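Local coordinates for putative peptide ABC-transport system periplasmic peptide-binding protein (Campylobacter jejuni, PDB 4OEU) that probably captures a ligand, perhaps a peptide, in the periplasm as the solute-binding component of an ABC transport system, and also binds metal ions, at residues 105-110 against 118-123; 217-222 against 275-280. All coordinates share one frame; numbering follows the deposited sequence.

How the contacts relate
The two contacts belong to separate parts of the solute-binding protein and lie on opposite sides of the chain's centre, their own centres about 45 Å apart and their nearest atoms about 33 Å apart. Contact 1 joins neighbouring strands of a beta hairpin at the margin of a five-stranded antiparallel sheet, about 26 Å from the centre of the chain. Contact 2, about 20 Å from that centre, packs a loop on the turn that follows helix 268-276, beside the sheet containing strand 454-467. Contact 1 closes before contact 2 opens along the sequence. Both lie away from Asn-31, which binds magnesium in this protein.

Contact 1 of 2, residues 105-110 against 118-123; sequences EDIKSV and VKITLF
Asp-106 reaches the residue just past the opposing strand through its backbone: its O accepts the N-H of Phe-123 at 2.7 Å, almost in line with the carbonyl. The carboxylate is engaged elsewhere, OD2 bonding to Asn-430. Ile-107 pairs with Leu-122 at a non-hydrogen-bonded position, and its CG1 meets Leu-122 CD2 at 3.5 Å. Ile-107 also packs against Ile-88 and Phe-129, tying the hairpin to helices 81-92 and 129-132.

At Lys-108 the chain departs from regular pairing. Lys-108 N and Ser-109 N both donate to Thr-121 O, at 2.7 and 3.2 Å, both donors tilted from the carbonyl plane. With CG anti to the backbone N (chi1 -176°), the extended Lys-108 chain crosses the Phe-123 ring at about a right angle. Its CB sits over the ring centre in a CH-pi contact, 3.9 Å from the centroid, while CG passes close to CZ and CE1 of the same ring.

Ser-109 pairs with Thr-121 in a register shifted by one residue, and the Thr-121 N-H returns a nearly straight bond to Ser-109 O (3.0 Å, 172° at the hydrogen). On the face bearing Ser-109 and Thr-121, a water lies between Ser-109 OG and Lys-119 O, 2.8 Å from the latter; its approach to Thr-121 OG1 is too short to be taken at face value. Val-110 turns to the other face beside Ile-120; its CG1 meets Val-118 CG1 at 3.6 Å, and Ile-88 of helix 81-92 adds to this apolar cluster.

Strand 117-122 continues the pairing inward to strand 62-67, leaving 107-112 outermost. Two successive residues, Lys-108 and Ser-109, facing the single Thr-121 define a classic beta bulge in an antiparallel hairpin at the sheet margin.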
ATOM      1  N   GLU A 105      -4.179 -18.047  -3.486  1.00 33.59           N
ATOM      2  CA  GLU A 105      -4.360 -18.903  -4.659  1.00 38.78           C
ATOM      3  C   GLU A 105      -3.710 -20.281  -4.532  1.00 40.06           C
ATOM      4  O   GLU A 105      -4.179 -21.243  -5.134  1.00 42.47           O
ATOM      5  CB  GLU A 105      -3.830 -18.201  -5.916  1.00 41.71           C
ATOM      6  CG  GLU A 105      -2.352 -17.841  -5.861  1.00 46.42           C
ATOM      7  CD  GLU A 105      -1.796 -17.423  -7.214  1.00 51.11           C
ATOM      8  OE1 GLU A 105      -2.580 -17.283  -8.182  1.00 53.28           O
ATOM      9  OE2 GLU A 105      -0.568 -17.234  -7.310  1.00 52.67           O
ATOM     10  N   ASP A 106      -2.654 -20.384  -3.732  1.00 39.18           N
ATOM     11  CA  ASP A 106      -1.911 -21.637  -3.616  1.00 40.80           C
ATOM     12  C   ASP A 106      -2.532 -22.613  -2.609  1.00 42.39           C
ATOM     13  O   ASP A 106      -1.951 -23.659  -2.310  1.00 43.09           O
ATOM     14  CB  ASP A 106      -0.449 -21.343  -3.243  1.00 41.01           C
ATOM     15  CG  ASP A 106       0.330 -20.715  -4.393  1.00 43.58           C
ATOM     16  OD1 ASP A 106       0.083 -21.100  -5.557  1.00 44.49           O
ATOM     17  OD2 ASP A 106       1.171 -19.819  -4.138  1.00 43.90           O
ATOM     18  N   ILE A 107      -3.719 -22.285  -2.110  1.00 43.46           N
ATOM     19  CA  ILE A 107      -4.384 -23.097  -1.088  1.00 44.05           C
ATOM     20  C   ILE A 107      -5.139 -24.270  -1.690  1.00 46.45           C
ATOM     21  O   ILE A 107      -5.935 -24.096  -2.612  1.00 47.87           O
ATOM     22  CB  ILE A 107      -5.366 -22.257  -0.239  1.00 43.09           C
ATOM     23  CG1 ILE A 107      -4.598 -21.285   0.651  1.00 42.05           C
ATOM     24  CG2 ILE A 107      -6.241 -23.149   0.639  1.00 44.05           C
ATOM     25  CD1 ILE A 107      -5.452 -20.188   1.211  1.00 42.38           C
ATOM     26  N   LYS A 108      -4.843 -25.470  -1.196  1.00 47.18           N
ATOM     27  CA  LYS A 108      -5.522 -26.686  -1.633  1.00 48.96           C
ATOM     28  C   LYS A 108      -6.869 -26.913  -0.947  1.00 50.72           C
ATOM     29  O   LYS A 108      -7.886 -27.128  -1.615  1.00 53.59           O
ATOM     30  CB  LYS A 108      -4.626 -27.901  -1.384  1.00 50.27           C
ATOM     31  CG  LYS A 108      -5.199 -29.215  -1.891  1.00 52.08           C
ATOM     32  CD  LYS A 108      -4.168 -30.325  -1.787  1.00 54.05           C
ATOM     33  CE  LYS A 108      -4.672 -31.616  -2.407  1.00 57.39           C
ATOM     34  NZ  LYS A 108      -3.585 -32.632  -2.478  1.00 59.66           N
ATOM     35  N   SER A 109      -6.876 -26.867   0.383  1.00 48.51           N
ATOM     36  CA  SER A 109      -8.087 -27.151   1.147  1.00 47.52           C
ATOM     37  C   SER A 109      -8.058 -26.515   2.534  1.00 45.79           C
ATOM     38  O   SER A 109      -6.982 -26.250   3.091  1.00 45.28           O
ATOM     39  CB  SER A 109      -8.293 -28.666   1.286  1.00 49.22           C
ATOM     40  OG  SER A 109      -7.202 -29.274   1.957  1.00 48.94           O
ATOM     41  N   VAL A 110      -9.249 -26.275   3.076  1.00 44.07           N
ATOM     42  CA  VAL A 110      -9.415 -25.822   4.452  1.00 42.95           C
ATOM     43  C   VAL A 110     -10.304 -26.808   5.209  1.00 46.69           C
ATOM     44  O   VAL A 110     -11.482 -26.974   4.883  1.00 47.48           O
ATOM     45  CB  VAL A 110     -10.034 -24.412   4.520  1.00 39.82           C
ATOM     46  CG1 VAL A 110      -9.973 -23.866   5.936  1.00 39.70           C
ATOM     47  CG2 VAL A 110      -9.318 -23.483   3.574  1.00 37.41           C
ATOM     48  N   VAL A 118      -8.406 -25.453  12.775  1.00 44.77           N
ATOM     49  CA  VAL A 118      -8.520 -25.495  11.327  1.00 45.08           C
ATOM     50  C   VAL A 118      -7.202 -25.959  10.710  1.00 45.75           C
ATOM     51  O   VAL A 118      -6.128 -25.530  11.136  1.00 45.74           O
ATOM     52  CB  VAL A 118      -8.909 -24.111  10.762  1.00 45.84           C
ATOM     53  CG1 VAL A 118      -8.555 -24.000   9.291  1.00 45.31           C
ATOM     54  CG2 VAL A 118     -10.388 -23.843  10.990  1.00 47.50           C
ATOM     55  N   LYS A 119      -7.280 -26.839   9.714  1.00 46.83           N
ATOM     56  CA  LYS A 119      -6.086 -27.306   9.015  1.00 47.38           C
ATOM     57  C   LYS A 119      -6.062 -26.826   7.568  1.00 45.38           C
ATOM     58  O   LYS A 119      -6.942 -27.157   6.774  1.00 44.86           O
ATOM     59  CB  LYS A 119      -5.991 -28.833   9.050  1.00 50.80           C
ATOM     60  CG  LYS A 119      -4.734 -29.372   8.377  1.00 52.72           C
ATOM     61  CD  LYS A 119      -4.798 -30.878   8.155  1.00 56.87           C
ATOM     62  CE  LYS A 119      -4.573 -31.646   9.444  1.00 60.39           C
ATOM     63  NZ  LYS A 119      -3.198 -31.414   9.970  1.00 61.68           N
ATOM     64  N   ILE A 120      -5.045 -26.045   7.233  1.00 43.62           N
ATOM     65  CA  ILE A 120      -4.914 -25.501   5.890  1.00 42.43           C
ATOM     66  C   ILE A 120      -3.794 -26.202   5.131  1.00 42.39           C
ATOM     67  O   ILE A 120      -2.652 -26.268   5.604  1.00 41.29           O
ATOM     68  CB  ILE A 120      -4.634 -23.991   5.930  1.00 41.86           C
ATOM     69  CG1 ILE A 120      -5.673 -23.280   6.803  1.00 43.48           C
ATOM     70  CG2 ILE A 120      -4.626 -23.405   4.521  1.00 40.75           C
ATOM     71  CD1 ILE A 120      -5.264 -21.877   7.219  1.00 44.50           C
ATOM     72  N   THR A 121      -4.125 -26.729   3.954  1.00 42.27           N
ATOM     73  CA  THR A 121      -3.136 -27.401   3.121  1.00 43.48           C
ATOM     74  C   THR A 121      -2.888 -26.623   1.821  1.00 42.55           C
ATOM     75  O   THR A 121      -3.826 -26.132   1.188  1.00 40.92           O
ATOM     76  CB  THR A 121      -3.573 -28.839   2.792  1.00 45.23           C
ATOM     77  OG1 THR A 121      -3.939 -29.513   4.004  1.00 47.23           O
ATOM     78  CG2 THR A 121      -2.447 -29.603   2.126  1.00 46.05           C
ATOM     79  N   LEU A 122      -1.622 -26.547   1.415  1.00 41.73           N
ATOM     80  CA  LEU A 122      -1.227 -25.746   0.268  1.00 40.91           C
ATOM     81  C   LEU A 122      -0.738 -26.637  -0.869  1.00 42.49           C
ATOM     82  O   LEU A 122      -0.198 -27.719  -0.623  1.00 43.18           O
ATOM     83  CB  LEU A 122      -0.108 -24.780   0.662  1.00 40.79           C
ATOM     84  CG  LEU A 122      -0.364 -23.745   1.759  1.00 39.76           C
ATOM     85  CD1 LEU A 122       0.787 -22.748   1.825  1.00 39.05           C
ATOM     86  CD2 LEU A 122      -1.688 -23.046   1.557  1.00 38.99           C
ATOM     87  N   PHE A 123      -0.930 -26.192  -2.111  1.00 42.56           N
ATOM     88  CA  PHE A 123      -0.329 -26.875  -3.256  1.00 44.04           C
ATOM     89  C   PHE A 123       1.180 -26.683  -3.265  1.00 46.52           C
ATOM     90  O   PHE A 123       1.935 -27.585  -3.619  1.00 48.54           O
ATOM     91  CB  PHE A 123      -0.925 -26.378  -4.573  1.00 42.60           C
ATOM     92  CG  PHE A 123      -2.328 -26.848  -4.822  1.00 42.65           C
ATOM     93  CD1 PHE A 123      -2.578 -28.176  -5.132  1.00 43.61           C
ATOM     94  CD2 PHE A 123      -3.393 -25.967  -4.764  1.00 41.53           C
ATOM     95  CE1 PHE A 123      -3.860 -28.617  -5.371  1.00 44.07           C
ATOM     96  CE2 PHE A 123      -4.687 -26.403  -5.003  1.00 40.91           C
ATOM     97  CZ  PHE A 123      -4.917 -27.725  -5.309  1.00 43.09           C
TER
HETATM   98  O   HOH W   1      -6.291 -29.083   4.879  1.00 48.56           O

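Contact 2 of 2, residues 217-222 against 275-280; sequences IDVSLL and LLHDYA
The Tyr-279 ring receives Val-219 CG2 over one face in a CH-pi contact, the methyl 3.9 Å above the ring plane and displaced toward the rim. Its distance to the ring centroid is 4.2 Å, with a direction 23° off the ring normal. His-277 O lies in plane at the Tyr-279 edge, whereas the imidazole of His-277 presents its own edge to Val-219, with CD2 4.2 Å from CG2. Tyr-279 also makes a cation-pi interaction with Arg-235.

The aromatic residue closes a type I' beta turn from Leu-276 to Tyr-279 that follows helix 268-276. His-277, with positive phi, is where the backbone leaves the helix, and the turn carries the chain into strand 280-282. Tyr-279 N bonds back to Leu-276 O at 2.9 Å.

Val-219 enters the contact from the facing loop. Placing CG1 between the backbone N and carbonyl carbon (chi1 50°) divides its two methyls between separate partners: CG2 serves the tyrosine, while CG1 meets Leu-276 CD2 at 3.8 Å. Leu-276 also touches Leu-343 and Leu-460, connecting this surface packing to helix 342-357 and strand 454-467.

Farther along the loop, Leu-222 crosses the tyrosine at about a right angle and reaches its phenolic end, bringing CD2 within 3.3 Å of Tyr-279 OH and 3.7 Å of Tyr-279 CZ.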
ATOM      1  N   ILE A 217       0.147  14.810   8.146  1.00 50.80           N
ATOM      2  CA  ILE A 217       0.276  16.078   7.441  1.00 52.37           C
ATOM      3  C   ILE A 217       1.532  16.099   6.578  1.00 53.48           C
ATOM      4  O   ILE A 217       2.622  15.761   7.050  1.00 46.86           O
ATOM      5  CB  ILE A 217       0.306  17.269   8.422  1.00 54.13           C
ATOM      6  CG1 ILE A 217      -0.971  17.297   9.265  1.00 54.71           C
ATOM      7  CG2 ILE A 217       0.434  18.580   7.663  1.00 49.71           C
ATOM      8  CD1 ILE A 217      -2.230  17.581   8.458  1.00 49.13           C
ATOM      9  N   ASP A 218       1.369  16.493   5.315  1.00 54.42           N
ATOM     10  CA  ASP A 218       2.482  16.602   4.375  1.00 56.07           C
ATOM     11  C   ASP A 218       3.598  17.466   4.961  1.00 57.17           C
ATOM     12  O   ASP A 218       3.330  18.468   5.630  1.00 59.03           O
ATOM     13  CB  ASP A 218       2.006  17.203   3.049  1.00 58.55           C
ATOM     14  CG  ASP A 218       1.097  16.266   2.268  1.00 60.10           C
ATOM     15  OD1 ASP A 218       0.552  15.302   2.862  1.00 60.53           O
ATOM     16  OD2 ASP A 218       0.925  16.502   1.053  1.00 60.23           O
ATOM     17  N   VAL A 219       4.842  17.077   4.695  1.00 55.66           N
ATOM     18  CA  VAL A 219       6.016  17.736   5.270  1.00 56.47           C
ATOM     19  C   VAL A 219       6.075  19.233   4.932  1.00 56.95           C
ATOM     20  O   VAL A 219       6.506  20.044   5.752  1.00 58.44           O
ATOM     21  CB  VAL A 219       7.321  17.027   4.804  1.00 64.75           C
ATOM     22  CG1 VAL A 219       7.333  16.844   3.288  1.00 63.62           C
ATOM     23  CG2 VAL A 219       8.557  17.777   5.273  1.00 66.83           C
ATOM     24  N   SER A 220       5.617  19.598   3.737  1.00 55.65           N
ATOM     25  CA  SER A 220       5.586  20.999   3.321  1.00 58.42           C
ATOM     26  C   SER A 220       4.676  21.855   4.208  1.00 59.13           C
ATOM     27  O   SER A 220       4.864  23.066   4.312  1.00 60.60           O
ATOM     28  CB  SER A 220       5.143  21.109   1.858  1.00 57.59           C
ATOM     29  OG  SER A 220       3.783  20.754   1.706  1.00 56.68           O
ATOM     30  N   LEU A 221       3.693  21.221   4.842  1.00 58.07           N
ATOM     31  CA  LEU A 221       2.744  21.927   5.698  1.00 59.19           C
ATOM     32  C   LEU A 221       3.118  21.846   7.177  1.00 60.60           C
ATOM     33  O   LEU A 221       2.469  22.464   8.021  1.00 61.87           O
ATOM     34  CB  LEU A 221       1.332  21.368   5.495  1.00 58.40           C
ATOM     35  CG  LEU A 221       0.443  21.928   4.377  1.00 60.04           C
ATOM     36  CD1 LEU A 221       1.139  21.940   3.023  1.00 60.22           C
ATOM     37  CD2 LEU A 221      -0.844  21.127   4.307  1.00 58.47           C
ATOM     38  N   LEU A 222       4.168  21.092   7.486  1.00 60.75           N
ATOM     39  CA  LEU A 222       4.466  20.724   8.868  1.00 62.58           C
ATOM     40  C   LEU A 222       4.864  21.932   9.724  1.00 65.13           C
ATOM     41  O   LEU A 222       4.592  21.969  10.925  1.00 66.91           O
ATOM     42  CB  LEU A 222       5.569  19.659   8.897  1.00 63.34           C
ATOM     43  CG  LEU A 222       5.653  18.797  10.161  1.00 64.81           C
ATOM     44  CD1 LEU A 222       4.310  18.132  10.425  1.00 64.24           C
ATOM     45  CD2 LEU A 222       6.749  17.748  10.046  1.00 64.15           C
ATOM     46  N   LEU A 275      13.398  19.382  -1.757  1.00 84.71           N
ATOM     47  CA  LEU A 275      11.944  19.250  -1.734  1.00 83.17           C
ATOM     48  C   LEU A 275      11.398  18.593  -0.461  1.00 83.72           C
ATOM     49  O   LEU A 275      10.350  18.991   0.044  1.00 84.14           O
ATOM     50  CB  LEU A 275      11.475  18.468  -2.963  1.00 79.94           C
ATOM     51  CG  LEU A 275       9.973  18.241  -3.127  1.00 77.06           C
ATOM     52  CD1 LEU A 275       9.226  19.570  -3.072  1.00 77.90           C
ATOM     53  CD2 LEU A 275       9.696  17.518  -4.436  1.00 75.05           C
ATOM     54  N   LEU A 276      12.096  17.590   0.057  1.00 84.38           N
ATOM     55  CA  LEU A 276      11.561  16.812   1.170  1.00 84.07           C
ATOM     56  C   LEU A 276      12.219  17.098   2.520  1.00 88.50           C
ATOM     57  O   LEU A 276      11.817  16.523   3.531  1.00 88.61           O
ATOM     58  CB  LEU A 276      11.662  15.319   0.852  1.00 81.00           C
ATOM     59  CG  LEU A 276      10.568  14.849  -0.106  1.00 77.05           C
ATOM     60  CD1 LEU A 276      10.850  13.465  -0.655  1.00 74.96           C
ATOM     61  CD2 LEU A 276       9.248  14.867   0.643  1.00 75.36           C
ATOM     62  N   HIS A 277      13.221  17.976   2.533  1.00 92.20           N
ATOM     63  CA  HIS A 277      13.839  18.436   3.781  1.00 95.45           C
ATOM     64  C   HIS A 277      14.348  17.283   4.641  1.00 93.32           C
ATOM     65  O   HIS A 277      14.145  17.272   5.855  1.00 94.46           O
ATOM     66  CB  HIS A 277      12.852  19.290   4.589  1.00 97.85           C
ATOM     67  CG  HIS A 277      12.273  20.440   3.824  1.00 99.20           C
ATOM     68  ND1 HIS A 277      13.032  21.513   3.403  1.00102.58           N
ATOM     69  CD2 HIS A 277      11.011  20.683   3.400  1.00 97.14           C
ATOM     70  CE1 HIS A 277      12.261  22.369   2.756  1.00101.94           C
ATOM     71  NE2 HIS A 277      11.029  21.889   2.739  1.00 98.79           N
ATOM     72  N   ASP A 278      15.011  16.323   4.003  1.00 90.60           N
ATOM     73  CA  ASP A 278      15.547  15.145   4.683  1.00 89.35           C
ATOM     74  C   ASP A 278      14.484  14.364   5.466  1.00 84.81           C
ATOM     75  O   ASP A 278      14.792  13.722   6.471  1.00 85.84           O
ATOM     76  CB  ASP A 278      16.692  15.545   5.618  1.00 94.59           C
ATOM     77  CG  ASP A 278      17.931  15.990   4.862  1.00 98.18           C
ATOM     78  OD1 ASP A 278      18.223  15.396   3.801  1.00 96.58           O
ATOM     79  OD2 ASP A 278      18.609  16.933   5.328  1.00102.52           O
ATOM     80  N   TYR A 279      13.238  14.422   5.003  1.00 79.39           N
ATOM     81  CA  TYR A 279      12.178  13.590   5.561  1.00 75.21           C
ATOM     82  C   TYR A 279      12.013  12.376   4.670  1.00 69.46           C
ATOM     83  O   TYR A 279      10.922  11.821   4.536  1.00 65.63           O
ATOM     84  CB  TYR A 279      10.859  14.352   5.645  1.00 75.30           C
ATOM     85  CG  TYR A 279      10.517  14.848   7.024  1.00 78.33           C
ATOM     86  CD1 TYR A 279       9.458  14.299   7.737  1.00 77.16           C
ATOM     87  CD2 TYR A 279      11.250  15.865   7.616  1.00 81.97           C
ATOM     88  CE1 TYR A 279       9.141  14.753   8.999  1.00 79.50           C
ATOM     89  CE2 TYR A 279      10.943  16.324   8.874  1.00 84.44           C
ATOM     90  CZ  TYR A 279       9.889  15.766   9.563  1.00 83.37           C
ATOM     91  OH  TYR A 279       9.588  16.232  10.822  1.00 86.55           O
ATOM     92  N   ALA A 280      13.125  11.968   4.070  1.00 68.47           N
ATOM     93  CA  ALA A 280      13.115  10.941   3.049  1.00 64.34           C
ATOM     94  C   ALA A 280      14.529  10.482   2.749  1.00 64.08           C
ATOM     95  O   ALA A 280      15.495  11.055   3.246  1.00 66.31           O
ATOM     96  CB  ALA A 280      12.448  11.467   1.784  1.00 62.58           C
TER